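Local coordinates for protein STING-associated CdnE c-di-GMP synthase (Flavobacteriaceae, PDB 6WT8) that synthesises the cyclic dinucleotide c-di-GMP, which probably signals to an associated bacterial STING receptor in CBASS anti-phage defence, at residues N243-D246 with R252-N255; R277-N282 with G327-F332; T310-I313 with Y318-N321. All coordinates share one frame; numbering follows the deposited sequence.

Overall arrangement
All three contacts lie in the helical C-terminal part of the chain, after the last strand of the mixed sheet. Interaction 1 comes first along the sequence; both segments of interaction 3 fall between the two segments of interaction 2. Interaction 1 joins helix 235-248 to helix 253-266; interaction 2 sets helix 278-287 against the loop 327-332; interaction 3 joins helix 300-314 to the short helix 316-320. The centres of 1 and 2 are about 16 Å apart without touching, those of 1 and 3 about 21 Å. Interactions 2 and 3, with centres about 13 Å apart, meet through Tyr330 and Phe332. Successive helices from 235 to 320 and the 327-332 loop are thus tied into one packed bundle.

Interaction 1 of 3, residues N243-D246 with R252-N255; sequences NVKD and RLKN
Lys254 lays its aliphatic chain across the carboxylate of Asp246, the two side chains crossing at about a right angle, with CG of Lys254 3.6 Å from CG of Asp246. Beyond CG the lysine runs straight, and with CG anti to its own carbonyl carbon (chi1 -69°) the chain heads back along helix 235-248 to Asn243. There NZ of Lys254 donates to OD1 of Asn243 at 2.8 Å, tilted from the amide plane. The ammonium group is also bonded to the O of Thr95, and water 1 links it weakly to the O of Asn243. OD2 of Asp246 stays 4.7 Å from NZ of Lys254, too far for a salt bridge, though the opposite charges probably still attract. OD1 of Asp246 takes the backbone N-H of Lys254 at 2.9 Å in a nearly straight bond (174°), on the anti side and tilted out of the carboxylate plane. Water 2 donates to OD1 of Asp246 at 2.8 Å and accepts from the N of Asn255. A carboxylate at the opening turn of helix 253-266 is likely to be stabilised by the helix dipole. On the apolar side CD2 of Leu253 rests 3.8 Å from CB of Lys245, whose NZ leaves for the O of Tyr286. Ser249 OG, bonded to the O of Asp246 and the N of Leu253, completes a short connection in which an acidic side chain from one helix binds backbone N-H at the start of the next.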
# COMPACT_ATOMS: atom_id res chain seq x y z
N ASN A 243 1.76 -0.91 8.57
CA ASN A 243 1.84 -2.06 9.47
C ASN A 243 2.00 -1.62 10.92
O ASN A 243 1.34 -2.16 11.84
CB ASN A 243 2.97 -2.98 9.02
CG ASN A 243 2.58 -3.80 7.79
OD1 ASN A 243 1.38 -3.96 7.48
ND2 ASN A 243 3.59 -4.32 7.06
N VAL A 244 2.82 -0.59 11.16
CA VAL A 244 3.03 -0.11 12.53
C VAL A 244 1.77 0.54 13.08
O VAL A 244 1.36 0.26 14.22
CB VAL A 244 4.21 0.87 12.55
CG1 VAL A 244 4.15 1.68 13.80
CG2 VAL A 244 5.43 0.11 12.43
N LYS A 245 1.12 1.42 12.30
CA LYS A 245 -0.04 2.06 12.85
C LYS A 245 -1.22 1.09 13.01
O LYS A 245 -2.03 1.27 13.92
CB LYS A 245 -0.41 3.29 12.00
CG LYS A 245 -1.42 4.11 12.77
CD LYS A 245 -1.86 5.38 12.12
CE LYS A 245 -1.17 6.61 12.58
NZ LYS A 245 -2.32 7.62 12.82
N ASP A 246 -1.26 -0.00 12.22
CA ASP A 246 -2.31 -0.99 12.46
C ASP A 246 -2.12 -1.59 13.85
O ASP A 246 -3.09 -1.77 14.59
CB ASP A 246 -2.28 -2.08 11.39
CG ASP A 246 -3.46 -3.05 11.57
OD1 ASP A 246 -4.62 -2.63 11.37
OD2 ASP A 246 -3.28 -4.21 11.97
N ARG A 252 -7.17 -2.22 13.95
CA ARG A 252 -8.37 -1.68 13.29
C ARG A 252 -8.08 -0.91 12.00
O ARG A 252 -9.01 -0.80 11.16
CB ARG A 252 -9.14 -0.76 14.24
CG ARG A 252 -10.02 -1.64 15.21
CD ARG A 252 -9.99 -1.07 16.55
NE ARG A 252 -11.02 -1.59 17.44
CZ ARG A 252 -10.80 -2.50 18.41
NH1 ARG A 252 -9.63 -3.13 18.49
NH2 ARG A 252 -11.79 -2.79 19.28
N LEU A 253 -6.88 -0.35 11.84
CA LEU A 253 -6.62 0.53 10.69
C LEU A 253 -6.81 -0.22 9.39
O LEU A 253 -7.46 0.29 8.46
CB LEU A 253 -5.18 1.08 10.77
CG LEU A 253 -4.71 1.79 9.49
CD1 LEU A 253 -5.55 3.04 9.29
CD2 LEU A 253 -3.22 2.15 9.65
N LYS A 254 -6.23 -1.40 9.27
CA LYS A 254 -6.35 -2.14 8.00
C LYS A 254 -7.80 -2.52 7.70
O LYS A 254 -8.20 -2.52 6.51
CB LYS A 254 -5.50 -3.40 8.01
CG LYS A 254 -4.01 -3.04 7.98
CD LYS A 254 -3.19 -4.37 8.04
CE LYS A 254 -1.72 -4.13 8.20
NZ LYS A 254 -0.93 -5.40 8.05
N ASN A 255 -8.59 -2.82 8.72
CA ASN A 255 -10.00 -3.11 8.48
C ASN A 255 -10.70 -1.89 7.86
O ASN A 255 -11.49 -2.04 6.91
CB ASN A 255 -10.69 -3.51 9.79
CG ASN A 255 -10.16 -4.82 10.33
OD1 ASN A 255 -9.77 -5.72 9.57
ND2 ASN A 255 -10.23 -4.97 11.66
O HOH W 1 0.60 -4.82 10.92
O HOH W 2 -7.04 -4.02 10.97

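Interaction 2 of 3, residues R277-N282 with G327-F332; sequences RSFHIN and GCEYIF
Ile331 fits against two consecutive side chains of helix 278-287, Phe279 and His280, and forms the close-packed part of this contact. Its CG2 lies 3.9 Å from CE2 of Phe279, and its CB is 4.0 Å from CD2 of His280. Placing CG1 between the backbone N and the carbonyl carbon (chi1 56°) sends CD1 of Ile331 along the helix, to 4.1 Å from the O of His280. The two helix residues also pack on each other: CD2 of Phe279 sits 3.9 Å above the imidazole plane of His280, over the ring centre. The imidazole is also fixed within its own helix start, where ND1 of His280 accepts the N-H of Arg277 at 2.9 Å, tilted from the ring plane. His280, third residue of the helix, thus caps the N-cap N-H like one arm of a capping box, without a reciprocal bond from the Arg277 side chain. The solvent side is looser: exposed Glu329 overlaps the Phe279 ring less than Ile331 fills its site, crossing obliquely with OE1 of Glu329 3.6 Å from CZ of Phe279, and no hydrogen bond spans the segments. Deeper in, Ile331 touches Ala283 and Ile284 of the same helix, and Lys339 of helix 336-360 bonds its carbonyl O. Ile281, pointing away from the loop, packs on Leu260 and Lys264, leaving helix 278-287 between helix 253-266 and the loop that leads into helix 336-360.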
# COMPACT_ATOMS: atom_id res chain seq x y z
N ARG A 277 -7.43 6.80 -5.28
CA ARG A 277 -6.87 5.48 -5.45
C ARG A 277 -6.49 4.90 -4.10
O ARG A 277 -6.69 5.50 -3.05
CB ARG A 277 -5.64 5.51 -6.36
CG ARG A 277 -5.84 6.23 -7.70
CD ARG A 277 -6.57 5.38 -8.71
NE ARG A 277 -6.51 6.07 -10.01
CZ ARG A 277 -5.71 5.73 -11.02
NH1 ARG A 277 -4.91 4.67 -10.92
NH2 ARG A 277 -5.73 6.45 -12.14
N SER A 278 -5.93 3.69 -4.14
CA SER A 278 -5.50 3.04 -2.90
C SER A 278 -4.60 3.95 -2.05
O SER A 278 -4.82 4.06 -0.83
CB SER A 278 -4.79 1.75 -3.28
OG SER A 278 -4.32 1.09 -2.13
N PHE A 279 -3.65 4.64 -2.70
CA PHE A 279 -2.73 5.56 -2.02
C PHE A 279 -3.51 6.58 -1.19
O PHE A 279 -3.12 6.88 -0.04
CB PHE A 279 -1.90 6.19 -3.19
CG PHE A 279 -1.03 7.36 -2.85
CD1 PHE A 279 0.35 7.13 -2.63
CD2 PHE A 279 -1.52 8.64 -2.79
CE1 PHE A 279 1.22 8.18 -2.33
CE2 PHE A 279 -0.67 9.71 -2.55
CZ PHE A 279 0.70 9.48 -2.29
N HIS A 280 -4.58 7.13 -1.76
CA HIS A 280 -5.34 8.17 -1.06
C HIS A 280 -6.16 7.58 0.05
O HIS A 280 -6.30 8.20 1.11
CB HIS A 280 -6.26 8.93 -2.02
CG HIS A 280 -5.53 9.45 -3.20
ND1 HIS A 280 -5.41 8.72 -4.37
CD2 HIS A 280 -4.84 10.62 -3.41
CE1 HIS A 280 -4.70 9.43 -5.24
NE2 HIS A 280 -4.38 10.59 -4.70
N ILE A 281 -6.76 6.39 -0.17
CA ILE A 281 -7.53 5.74 0.89
C ILE A 281 -6.62 5.41 2.06
O ILE A 281 -6.97 5.65 3.24
CB ILE A 281 -8.22 4.47 0.35
CG1 ILE A 281 -9.38 4.93 -0.51
CG2 ILE A 281 -8.78 3.64 1.52
CD1 ILE A 281 -10.07 3.80 -1.28
N ASN A 282 -5.42 4.91 1.76
CA ASN A 282 -4.46 4.61 2.83
C ASN A 282 -4.20 5.87 3.65
O ASN A 282 -4.19 5.83 4.88
CB ASN A 282 -3.12 4.14 2.27
CG ASN A 282 -3.17 2.76 1.62
OD1 ASN A 282 -4.08 1.98 1.85
ND2 ASN A 282 -2.14 2.47 0.79
N GLY A 327 4.58 10.74 3.58
CA GLY A 327 4.91 12.11 3.99
C GLY A 327 5.37 13.01 2.88
O GLY A 327 5.74 14.17 3.16
N CYS A 328 5.33 12.57 1.64
CA CYS A 328 5.94 13.34 0.55
C CYS A 328 4.96 14.16 -0.29
O CYS A 328 5.41 14.98 -1.11
CB CYS A 328 6.71 12.39 -0.36
SG CYS A 328 8.17 11.64 0.44
N GLU A 329 3.65 13.99 -0.14
CA GLU A 329 2.69 14.79 -0.87
C GLU A 329 1.55 15.18 0.06
O GLU A 329 1.30 14.54 1.09
CB GLU A 329 2.07 14.01 -2.04
CG GLU A 329 3.10 13.24 -2.86
CD GLU A 329 2.49 12.31 -3.91
OE1 GLU A 329 1.27 12.43 -4.23
OE2 GLU A 329 3.26 11.46 -4.42
N TYR A 330 0.84 16.25 -0.32
CA TYR A 330 -0.46 16.55 0.27
C TYR A 330 -1.49 15.95 -0.65
O TYR A 330 -1.55 16.32 -1.83
CB TYR A 330 -0.65 18.07 0.40
CG TYR A 330 0.23 18.68 1.48
CD1 TYR A 330 -0.11 18.50 2.80
CD2 TYR A 330 1.35 19.44 1.15
CE1 TYR A 330 0.66 19.06 3.81
CE2 TYR A 330 2.14 20.00 2.15
CZ TYR A 330 1.77 19.80 3.48
OH TYR A 330 2.53 20.38 4.48
N ILE A 331 -2.33 15.06 -0.13
CA ILE A 331 -3.17 14.24 -1.03
C ILE A 331 -4.32 15.02 -1.64
O ILE A 331 -4.92 14.52 -2.60
CB ILE A 331 -3.72 12.98 -0.35
CG1 ILE A 331 -4.50 13.31 0.91
CG2 ILE A 331 -2.58 12.03 -0.02
CD1 ILE A 331 -5.39 12.17 1.33
N PHE A 332 -4.63 16.22 -1.17
CA PHE A 332 -5.65 17.05 -1.84
C PHE A 332 -5.04 18.29 -2.51
O PHE A 332 -5.79 19.18 -2.91
CB PHE A 332 -6.74 17.45 -0.86
CG PHE A 332 -7.60 16.29 -0.42
CD1 PHE A 332 -8.61 15.82 -1.27
CD2 PHE A 332 -7.36 15.62 0.77
CE1 PHE A 332 -9.42 14.74 -0.87
CE2 PHE A 332 -8.14 14.51 1.15
CZ PHE A 332 -9.15 14.06 0.32

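Interaction 3 of 3, residues T310-I313 with Y318-N321; sequences TNII and YRDN
Arg319 wraps its side chain around the carbonyl oxygen of Ile312. At the root, CB of Arg319 meets both the O of Ile312, at 3.6 Å, and its CG2 methyl, at 4.0 Å. The chain leaves CB with chi1 at 103°, well away from a staggered position, and goes on straight through CG, which also lies near that oxygen; CD of Arg319 comes within 3.4 Å of the O of Ile312. A bend at chi3 then brings the guanidinium back, NE and CZ passing near the same oxygen. At the tip, NH1 of Arg319 donates to the O of Ile312 at 3.0 Å. The bond is nearly straight (168°) and lies in both the carbonyl and guanidinium planes, so the flat group is held edge-on. The O of Ile313 lies 3.1 Å from NH1 of Arg319. These carbonyls belong to the last turn of helix 300-314, and across this sharp helix-to-helix turn a positive group from the short helix 316-320 would probably offset the partial negative charge at that C-terminal end. A leucine in place of Arg319 would probably leave the O of Ile312 without its donor and the helix end without a nearby positive charge. Tyr318 offers its ring edge to Ile312, with CE2 of Tyr318 4.0 Å from CG1 of Ile312, and its OH bonds OE2 of Glu308. Ile312 reaches inward to Ile284 and Phe332, while Arg319 also touches Cys336, where helix 336-360 begins.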
# COMPACT_ATOMS: atom_id res chain seq x y z
N THR A 310 -16.77 13.47 5.99
CA THR A 310 -17.54 14.71 6.14
C THR A 310 -16.64 15.89 6.49
O THR A 310 -16.80 16.99 5.92
CB THR A 310 -18.61 14.46 7.21
OG1 THR A 310 -19.49 13.50 6.65
CG2 THR A 310 -19.33 15.77 7.53
N ASN A 311 -15.67 15.68 7.38
CA ASN A 311 -14.74 16.74 7.76
C ASN A 311 -13.84 17.12 6.60
O ASN A 311 -13.54 18.31 6.39
CB ASN A 311 -13.85 16.29 8.92
CG ASN A 311 -14.62 16.15 10.25
OD1 ASN A 311 -15.73 16.64 10.39
ND2 ASN A 311 -14.01 15.48 11.22
N ILE A 312 -13.42 16.13 5.81
CA ILE A 312 -12.62 16.45 4.62
C ILE A 312 -13.40 17.32 3.64
O ILE A 312 -12.82 18.25 3.04
CB ILE A 312 -12.11 15.17 3.96
CG1 ILE A 312 -11.04 14.58 4.87
CG2 ILE A 312 -11.62 15.41 2.47
CD1 ILE A 312 -10.68 13.16 4.43
N ILE A 313 -14.67 16.99 3.40
CA ILE A 313 -15.50 17.76 2.46
C ILE A 313 -15.72 19.17 2.99
O ILE A 313 -15.70 20.14 2.20
CB ILE A 313 -16.82 17.01 2.22
CG1 ILE A 313 -16.58 15.70 1.47
CG2 ILE A 313 -17.86 17.89 1.49
CD1 ILE A 313 -17.76 14.72 1.72
N TYR A 318 -8.24 21.74 7.05
CA TYR A 318 -8.01 20.35 7.43
C TYR A 318 -7.64 19.51 6.22
O TYR A 318 -6.63 18.77 6.24
CB TYR A 318 -9.26 19.80 8.11
CG TYR A 318 -9.10 18.38 8.55
CD1 TYR A 318 -8.23 18.07 9.58
CD2 TYR A 318 -9.77 17.35 7.93
CE1 TYR A 318 -8.05 16.75 9.98
CE2 TYR A 318 -9.60 16.05 8.33
CZ TYR A 318 -8.75 15.76 9.35
OH TYR A 318 -8.60 14.45 9.73
N ARG A 319 -8.44 19.57 5.15
CA ARG A 319 -8.12 18.65 4.06
C ARG A 319 -6.81 19.04 3.39
O ARG A 319 -6.05 18.16 2.96
CB ARG A 319 -9.28 18.59 3.07
CG ARG A 319 -9.14 19.34 1.81
CD ARG A 319 -10.38 19.16 0.91
NE ARG A 319 -10.69 20.49 0.41
CZ ARG A 319 -11.75 21.23 0.73
NH1 ARG A 319 -12.71 20.81 1.55
NH2 ARG A 319 -11.84 22.44 0.21
N ASP A 320 -6.50 20.33 3.37
CA ASP A 320 -5.31 20.77 2.67
C ASP A 320 -4.03 20.32 3.34
O ASP A 320 -2.96 20.38 2.70
CB ASP A 320 -5.32 22.29 2.56
CG ASP A 320 -6.21 22.78 1.46
OD1 ASP A 320 -6.70 21.96 0.65
OD2 ASP A 320 -6.45 24.01 1.42
N ASN A 321 -4.08 19.86 4.58
CA ASN A 321 -2.86 19.50 5.29
C ASN A 321 -2.71 17.99 5.51
O ASN A 321 -1.78 17.56 6.19
CB ASN A 321 -2.81 20.28 6.61
CG ASN A 321 -2.41 21.73 6.37
OD1 ASN A 321 -1.23 22.03 6.16
ND2 ASN A 321 -3.39 22.62 6.29